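Local atomic coordinates of receptor-type adenylate cyclase GRESAG 4.1 (Trypanosoma brucei, PDB entry 1FX2), a protein that catalyses, through its class III cyclase catalytic domain, the magnesium-dependent conversion of ATP to cyclic AMP and diphosphate, and could act as a receptor for an unknown ligand. Residues A78-L83 and L216-R222; N172-L177 and R222-L227; F85-W90 and S126-L132. All blocks are in the same frame, centred on the assembly; numbering follows the deposited sequence.

Overall arrangement
Segments far apart in sequence meet in a compact alpha/beta domain, as this cyclase domain illustrates. From the N terminus, helix 71-87 supplies the first partner of contact 1 and then, at its C-terminal end, that of contact 3. Contact 3 closes first, when segment 126-132, the end of helix 122-128 and the loop after it, returns to 85-90. Contact 2 opens at 172-177, where the chain enters strand 176-179. The segment after strand 211-216 then closes contact 1, which encloses contact 3, and running on it closes contact 2, whose loop crosses that of contact 1. Arg222 belongs to both; its NH2 also reaches Leu128 O of contact 3, at 2.9 Å.

Contact 1. Residues A78-L83 and L216-R222; sequences AQELQL and LNTVPSR. With DTT (2,3-dihydroxy-1,4-dithiobutane), chain C.
In the class III cyclase fold, helices pack on a central mixed sheet; here a loop leaving strand 211-216 is laid along helix 71-87. Residues 78-83 are regular helix. Leu216 lies on strand 211-216; the chain then kinks at Thr218 (phi/psi -113/-83), and Val219 to Arg222 form a type II beta turn with Ser221 at positive phi. The CA atoms of Gln79 and Thr218 lie 5.1 Å apart, those of Leu83 and Val219 6.2 Å.

Packing centres on Thr218, whose CB points toward the helix. In the p rotamer it brings CG2 to 3.7 Å from Gln79 CA and OG1 to 3.3 Å from Gln82 CB. Leu216 CD2 lies 4.3 Å from Gln79 CB, and Leu83 CD2 meets Val219 CG2 at 3.9 Å.

Among polar links, a water donates to both Gln79 OE1 and Asn217 O, 2.7 Å from each. Gln82 (chi1 and chi2 both m) directs NE2 to the carbonyl of Val134, while Arg222, with chi1 and chi2 t, donates from NH1 to Gln82 OE1 at 3.0 Å, although the position of OE1 is less certain.

A dithiothreitol molecule, probably from the crystallisation liquor, marks a pocket at this junction. Its O3 donates to Gln82 O at 2.6 Å and accepts from Arg222 NH2 at 2.8 Å.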
# COMPACT_ATOMS: atom_id res chain seq x y z
N ALA A 78 -6.39 -3.28 17.64
CA ALA A 78 -4.94 -3.48 17.44
C ALA A 78 -4.15 -2.33 17.98
O ALA A 78 -3.10 -2.56 18.60
CB ALA A 78 -4.69 -3.68 15.91
N GLN A 79 -4.63 -1.11 17.81
CA GLN A 79 -3.95 0.02 18.38
C GLN A 79 -3.95 -0.08 19.92
O GLN A 79 -2.88 0.14 20.56
CB GLN A 79 -4.62 1.27 17.86
CG GLN A 79 -4.12 2.54 18.42
CD GLN A 79 -4.52 3.66 17.45
OE1 GLN A 79 -3.78 3.98 16.52
NE2 GLN A 79 -5.72 4.17 17.60
N GLU A 80 -5.09 -0.42 20.53
CA GLU A 80 -5.14 -0.53 22.01
C GLU A 80 -4.40 -1.71 22.58
O GLU A 80 -3.95 -1.77 23.75
CB GLU A 80 -6.62 -0.55 22.52
CG GLU A 80 -7.31 0.76 22.35
CD GLU A 80 -6.60 1.95 22.95
OE1 GLU A 80 -6.01 1.80 24.06
OE2 GLU A 80 -6.62 3.07 22.37
N LEU A 81 -4.19 -2.68 21.74
CA LEU A 81 -3.43 -3.85 22.18
C LEU A 81 -1.97 -3.32 22.31
O LEU A 81 -1.34 -3.52 23.38
CB LEU A 81 -3.50 -4.94 21.11
CG LEU A 81 -2.82 -6.28 21.49
CD1 LEU A 81 -3.32 -7.41 20.55
CD2 LEU A 81 -1.29 -6.24 21.26
N GLN A 82 -1.41 -2.63 21.34
CA GLN A 82 -0.04 -2.17 21.47
C GLN A 82 0.13 -1.23 22.65
O GLN A 82 1.11 -1.35 23.40
CB GLN A 82 0.42 -1.49 20.18
CG GLN A 82 0.42 -2.45 18.91
CD GLN A 82 1.45 -3.56 19.05
OE1 GLN A 82 2.35 -3.48 19.91
NE2 GLN A 82 1.23 -4.65 18.36
N LEU A 83 -0.83 -0.29 22.82
CA LEU A 83 -0.76 0.67 23.92
C LEU A 83 -0.95 0.01 25.30
O LEU A 83 -0.11 0.26 26.18
CB LEU A 83 -1.78 1.78 23.71
CG LEU A 83 -1.48 2.60 22.44
CD1 LEU A 83 -2.76 3.40 22.06
CD2 LEU A 83 -0.34 3.59 22.70
N LEU A 216 0.25 0.47 10.69
CA LEU A 216 -0.59 1.33 11.57
C LEU A 216 0.28 1.86 12.65
O LEU A 216 0.79 1.06 13.49
CB LEU A 216 -1.77 0.47 12.15
CG LEU A 216 -2.63 1.22 13.19
CD1 LEU A 216 -3.54 2.19 12.39
CD2 LEU A 216 -3.56 0.20 13.80
N ASN A 217 0.37 3.18 12.79
CA ASN A 217 1.26 3.72 13.79
C ASN A 217 0.41 3.81 15.06
O ASN A 217 -0.63 4.46 15.06
CB ASN A 217 1.78 5.07 13.28
CG ASN A 217 2.67 4.91 12.05
OD1 ASN A 217 2.48 5.56 10.95
ND2 ASN A 217 3.58 4.01 12.14
N THR A 218 0.85 3.16 16.12
CA THR A 218 0.11 3.00 17.39
C THR A 218 0.88 3.80 18.45
O THR A 218 0.51 4.92 18.83
CB THR A 218 -0.09 1.47 17.79
OG1 THR A 218 1.16 0.80 17.99
CG2 THR A 218 -0.79 0.73 16.63
N VAL A 219 1.91 3.16 19.01
CA VAL A 219 2.83 3.85 19.95
C VAL A 219 3.59 4.88 19.12
O VAL A 219 4.37 4.62 18.18
CB VAL A 219 3.72 2.87 20.53
CG1 VAL A 219 4.76 3.56 21.41
CG2 VAL A 219 2.89 1.94 21.35
N PRO A 220 3.43 6.14 19.47
CA PRO A 220 4.12 7.15 18.67
C PRO A 220 5.70 7.07 18.67
O PRO A 220 6.28 6.81 19.70
CB PRO A 220 3.61 8.48 19.32
CG PRO A 220 2.39 8.05 20.15
CD PRO A 220 2.69 6.69 20.62
N SER A 221 6.34 7.24 17.51
CA SER A 221 7.79 7.18 17.28
C SER A 221 8.45 5.78 17.34
O SER A 221 9.66 5.65 17.33
CB SER A 221 8.57 8.06 18.22
OG SER A 221 7.92 9.32 18.23
N ARG A 222 7.62 4.76 17.45
CA ARG A 222 8.17 3.45 17.41
C ARG A 222 8.53 3.13 15.96
O ARG A 222 7.67 3.28 15.03
CB ARG A 222 7.05 2.51 17.92
CG ARG A 222 7.49 1.12 18.10
CD ARG A 222 6.29 0.24 18.62
NE ARG A 222 6.21 0.16 20.10
CZ ARG A 222 5.32 -0.61 20.69
NH1 ARG A 222 4.45 -1.34 19.99
NH2 ARG A 222 5.35 -0.74 22.04
S1 DTT C . 3.63 -5.31 21.42
C1 DTT C . 2.95 -4.63 22.90
C2 DTT C . 3.88 -3.51 22.93
O2 DTT C . 4.72 -4.55 24.67
C3 DTT C . 5.10 -3.78 23.62
O3 DTT C . 3.37 -2.56 22.93
C4 DTT C . 5.86 -2.71 24.11
S4 DTT C . 7.28 -3.62 23.80
O HOH W 1 -3.03 5.41 14.39

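Contact 2. Residues N172-L177 and R222-L227; sequences NGGQVL and RNFAAL
Polar groups between two mostly loop segments need partners; Asn172 and Gln175 illustrate how they are found. Residues 172-175 form a type II beta turn (Gln175 N to Asn172 O 3.0 Å), with Gly174 at phi 84°, where a CB would jam against the preceding carbonyl. Extended segment 222-227 runs past it, Asn172 and Leu227 CA atoms 6.5 Å apart.

Gln175 OE1 accepts from Asn172 N (2.8 Å) and ND2 (3.0 Å). Asn172 ND2 also donates to Ala226 O at 3.1 Å. Gln175 NE2 donates to a water at 3.1 Å, which donates to Ala225 O at 2.8 Å. Arg222 NH1 donates to Gly174 O at 3.0 Å and to Gln82 OE1, NH2 to Leu128 O and to O3 of the dithiothreitol, whose pocket Gly174 and Arg222 help line.

Phe224 (chi1 m) lays a ring face on Gln175 CB, 3.8 Å from the centroid (CH-pi). Leu227 CD2 meets Leu177 CD1 at 3.9 Å.

Strand 176-179 lies between strands 134-141 and 211-216; Leu227 also packs on Val202 of strand 196-202.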
# COMPACT_ATOMS: atom_id res chain seq x y z
N ASN A 172 6.91 -7.20 12.39
CA ASN A 172 7.80 -7.25 13.52
C ASN A 172 7.00 -7.19 14.82
O ASN A 172 5.85 -6.75 14.88
CB ASN A 172 8.77 -6.03 13.45
CG ASN A 172 9.80 -6.20 12.40
OD1 ASN A 172 10.75 -7.02 12.57
ND2 ASN A 172 9.55 -5.59 11.22
N GLY A 173 7.66 -7.59 15.91
CA GLY A 173 7.00 -7.45 17.19
C GLY A 173 6.77 -5.98 17.48
O GLY A 173 7.63 -5.12 17.26
N GLY A 174 5.58 -5.69 18.03
CA GLY A 174 5.26 -4.29 18.21
C GLY A 174 4.67 -3.54 17.03
O GLY A 174 4.34 -2.37 17.13
N GLN A 175 4.61 -4.19 15.88
CA GLN A 175 4.17 -3.59 14.62
C GLN A 175 2.81 -4.19 14.24
O GLN A 175 2.53 -5.37 14.45
CB GLN A 175 5.22 -4.01 13.55
CG GLN A 175 5.07 -3.20 12.20
CD GLN A 175 6.20 -3.52 11.28
OE1 GLN A 175 6.73 -4.61 11.27
NE2 GLN A 175 6.56 -2.58 10.40
N VAL A 176 1.97 -3.31 13.68
CA VAL A 176 0.64 -3.70 13.18
C VAL A 176 0.61 -3.39 11.70
O VAL A 176 0.85 -2.24 11.27
CB VAL A 176 -0.49 -2.86 13.87
CG1 VAL A 176 -1.88 -3.26 13.26
CG2 VAL A 176 -0.46 -3.16 15.43
N LEU A 177 0.40 -4.44 10.88
CA LEU A 177 0.26 -4.25 9.43
C LEU A 177 -1.17 -4.48 9.01
O LEU A 177 -1.87 -5.37 9.55
CB LEU A 177 1.09 -5.32 8.70
CG LEU A 177 2.61 -5.18 8.98
CD1 LEU A 177 3.37 -6.30 8.15
CD2 LEU A 177 3.19 -3.79 8.65
N ARG A 222 7.62 4.76 17.45
CA ARG A 222 8.17 3.45 17.41
C ARG A 222 8.53 3.13 15.96
O ARG A 222 7.67 3.28 15.03
CB ARG A 222 7.05 2.51 17.92
CG ARG A 222 7.49 1.12 18.10
CD ARG A 222 6.29 0.24 18.62
NE ARG A 222 6.21 0.16 20.10
CZ ARG A 222 5.32 -0.61 20.69
NH1 ARG A 222 4.45 -1.34 19.99
NH2 ARG A 222 5.35 -0.74 22.04
N ASN A 223 9.76 2.66 15.73
CA ASN A 223 10.27 2.26 14.43
C ASN A 223 10.73 0.81 14.40
O ASN A 223 10.93 0.18 15.48
CB ASN A 223 11.40 3.23 14.01
CG ASN A 223 10.83 4.60 13.70
OD1 ASN A 223 9.85 4.72 12.91
ND2 ASN A 223 11.32 5.60 14.37
N PHE A 224 10.84 0.25 13.19
CA PHE A 224 11.07 -1.14 13.04
C PHE A 224 12.10 -1.43 11.96
O PHE A 224 12.40 -0.64 11.08
CB PHE A 224 9.72 -1.79 12.52
CG PHE A 224 8.55 -1.48 13.38
CD1 PHE A 224 8.34 -2.20 14.56
CD2 PHE A 224 7.72 -0.39 13.08
CE1 PHE A 224 7.31 -1.84 15.43
CE2 PHE A 224 6.72 -0.07 13.94
CZ PHE A 224 6.51 -0.80 15.12
N ALA A 225 12.61 -2.63 12.06
CA ALA A 225 13.48 -3.17 11.02
C ALA A 225 12.63 -3.54 9.80
O ALA A 225 11.42 -3.45 9.80
CB ALA A 225 14.06 -4.45 11.57
N ALA A 226 13.26 -4.10 8.78
CA ALA A 226 12.56 -4.55 7.63
C ALA A 226 11.56 -5.63 8.02
O ALA A 226 11.66 -6.36 9.06
CB ALA A 226 13.63 -5.10 6.63
N LEU A 227 10.60 -5.82 7.12
CA LEU A 227 9.59 -6.87 7.31
C LEU A 227 10.29 -8.25 7.35
O LEU A 227 11.37 -8.44 6.73
CB LEU A 227 8.53 -6.83 6.23
CG LEU A 227 7.72 -5.57 6.32
CD1 LEU A 227 6.55 -5.67 5.27
CD2 LEU A 227 7.12 -5.36 7.75
O HOH W 2 9.11 -2.38 8.71

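Contact 3. Residues F85-W90 and S126-L132; sequences FLHHDW and SRLWNGL
This loop-to-helix-end contact, of asparagine hydrogen bonds and aromatic packing, joins the segment leaving helix 122-128 to the C terminus of helix 71-87. His88 is the first residue to leave helical angles. Asn130 (chi1 t), its CB pointing toward the other segment, donates from ND2 to Leu86 O at 2.8 Å and, weakly, to His88 O at 2.7 Å. A water donates to Asn130 OD1 at 2.8 Å and accepts from Trp90 N at 2.9 Å. The CA atoms of Leu86 and Asn130 are 5.2 Å apart.

Trp90 (chi1 m) folds back so that NE1 donates to Phe85 O at 3.1 Å. Gly131 CA sits over its five-membered ring, 3.6 Å from the centroid, where any CB would clash with NE1. Leu132 CD1 reaches Trp90 CZ3 at 3.6 Å.

Phe85, Leu86 and Trp129 to Leu132 line the dithiothreitol pocket; Asn130 O and Leu132 O are hydrogen-bonded to the ligand. Beyond them, Phe85 and Trp90 touch Met44 of helix 34-51, while Asn130 and Leu132 meet helix 94-109.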
# COMPACT_ATOMS: atom_id res chain seq x y z
N PHE A 85 -0.35 -3.05 26.18
CA PHE A 85 0.81 -3.86 26.51
C PHE A 85 1.98 -2.98 26.90
O PHE A 85 2.76 -3.32 27.85
CB PHE A 85 1.20 -4.74 25.30
CG PHE A 85 0.46 -6.04 25.25
CD1 PHE A 85 -0.92 -6.09 25.21
CD2 PHE A 85 1.19 -7.26 25.23
CE1 PHE A 85 -1.61 -7.33 25.12
CE2 PHE A 85 0.50 -8.48 25.16
CZ PHE A 85 -0.92 -8.50 25.10
N LEU A 86 2.17 -1.82 26.27
CA LEU A 86 3.26 -0.92 26.62
C LEU A 86 3.05 -0.40 28.05
O LEU A 86 3.99 -0.26 28.86
CB LEU A 86 3.26 0.27 25.63
CG LEU A 86 4.18 1.43 26.08
CD1 LEU A 86 5.71 1.00 25.89
CD2 LEU A 86 3.94 2.58 25.01
N HIS A 87 1.78 -0.17 28.40
CA HIS A 87 1.48 0.40 29.73
C HIS A 87 1.48 -0.59 30.86
O HIS A 87 1.75 -0.23 32.01
CB HIS A 87 0.12 1.08 29.70
CG HIS A 87 0.03 2.17 28.68
ND1 HIS A 87 -1.18 2.57 28.12
CD2 HIS A 87 1.00 2.86 28.02
CE1 HIS A 87 -0.93 3.47 27.17
NE2 HIS A 87 0.37 3.68 27.09
N HIS A 88 1.32 -1.86 30.53
CA HIS A 88 1.28 -2.92 31.53
C HIS A 88 2.59 -3.08 32.32
O HIS A 88 3.63 -3.01 31.78
CB HIS A 88 0.96 -4.26 30.84
CG HIS A 88 0.79 -5.41 31.75
ND1 HIS A 88 -0.36 -5.57 32.52
CD2 HIS A 88 1.58 -6.48 31.99
CE1 HIS A 88 -0.23 -6.71 33.20
NE2 HIS A 88 0.92 -7.28 32.90
N ASP A 89 2.46 -3.36 33.63
CA ASP A 89 3.63 -3.63 34.46
C ASP A 89 3.85 -5.15 34.42
O ASP A 89 3.11 -5.97 34.99
CB ASP A 89 3.36 -3.20 35.89
CG ASP A 89 4.56 -3.48 36.79
OD1 ASP A 89 5.59 -4.02 36.33
OD2 ASP A 89 4.48 -3.11 37.96
N TRP A 90 4.87 -5.53 33.70
CA TRP A 90 5.22 -6.95 33.52
C TRP A 90 5.99 -7.52 34.69
O TRP A 90 6.23 -8.74 34.72
CB TRP A 90 6.04 -7.12 32.19
CG TRP A 90 5.25 -6.75 30.96
CD1 TRP A 90 5.21 -5.53 30.39
CD2 TRP A 90 4.32 -7.57 30.27
NE1 TRP A 90 4.30 -5.50 29.38
CE2 TRP A 90 3.73 -6.75 29.26
CE3 TRP A 90 3.93 -8.92 30.42
CZ2 TRP A 90 2.74 -7.24 28.39
CZ3 TRP A 90 2.94 -9.41 29.55
CH2 TRP A 90 2.36 -8.57 28.55
N SER A 126 11.98 3.16 27.40
CA SER A 126 10.75 2.88 28.17
C SER A 126 9.52 3.60 27.68
O SER A 126 8.42 3.12 27.92
CB SER A 126 11.01 3.19 29.65
OG SER A 126 11.28 4.56 29.88
N ARG A 127 9.66 4.71 26.94
CA ARG A 127 8.46 5.40 26.46
C ARG A 127 7.95 4.72 25.25
O ARG A 127 6.82 4.99 24.83
CB ARG A 127 8.79 6.84 25.99
CG ARG A 127 9.12 7.76 27.10
CD ARG A 127 9.68 9.11 26.44
NE ARG A 127 10.50 9.78 27.42
CZ ARG A 127 11.74 10.23 27.25
NH1 ARG A 127 12.43 10.13 26.11
NH2 ARG A 127 12.31 10.71 28.32
N LEU A 128 8.75 3.77 24.68
CA LEU A 128 8.38 3.15 23.39
C LEU A 128 8.20 1.64 23.47
O LEU A 128 7.47 1.12 22.60
CB LEU A 128 9.51 3.40 22.33
CG LEU A 128 9.68 4.90 22.07
CD1 LEU A 128 10.93 5.09 21.16
CD2 LEU A 128 8.46 5.45 21.33
N TRP A 129 8.84 0.97 24.43
CA TRP A 129 8.89 -0.50 24.43
C TRP A 129 8.88 -0.98 25.83
O TRP A 129 9.49 -0.40 26.75
CB TRP A 129 10.22 -0.99 23.74
CG TRP A 129 10.32 -0.66 22.25
CD1 TRP A 129 11.00 0.38 21.69
CD2 TRP A 129 9.70 -1.38 21.19
NE1 TRP A 129 10.76 0.39 20.34
CE2 TRP A 129 10.00 -0.72 20.00
CE3 TRP A 129 8.95 -2.56 21.16
CZ2 TRP A 129 9.62 -1.25 18.73
CZ3 TRP A 129 8.54 -3.05 19.90
CH2 TRP A 129 8.90 -2.42 18.73
N ASN A 130 8.16 -2.09 26.02
CA ASN A 130 8.05 -2.71 27.36
C ASN A 130 7.32 -4.04 27.25
O ASN A 130 6.15 -4.09 26.81
CB ASN A 130 7.14 -1.79 28.26
CG ASN A 130 6.92 -2.34 29.69
OD1 ASN A 130 7.79 -2.96 30.30
ND2 ASN A 130 5.68 -2.12 30.20
N GLY A 131 7.97 -5.11 27.71
CA GLY A 131 7.34 -6.40 27.78
C GLY A 131 7.20 -7.17 26.49
O GLY A 131 8.01 -7.03 25.58
N LEU A 132 6.22 -8.09 26.46
CA LEU A 132 6.05 -8.94 25.25
C LEU A 132 5.79 -8.08 24.02
O LEU A 132 4.97 -7.15 24.08
CB LEU A 132 4.81 -9.86 25.51
CG LEU A 132 4.98 -10.83 26.65
CD1 LEU A 132 3.61 -11.55 26.79
CD2 LEU A 132 6.12 -11.87 26.43
O HOH W 3 6.93 -3.63 32.84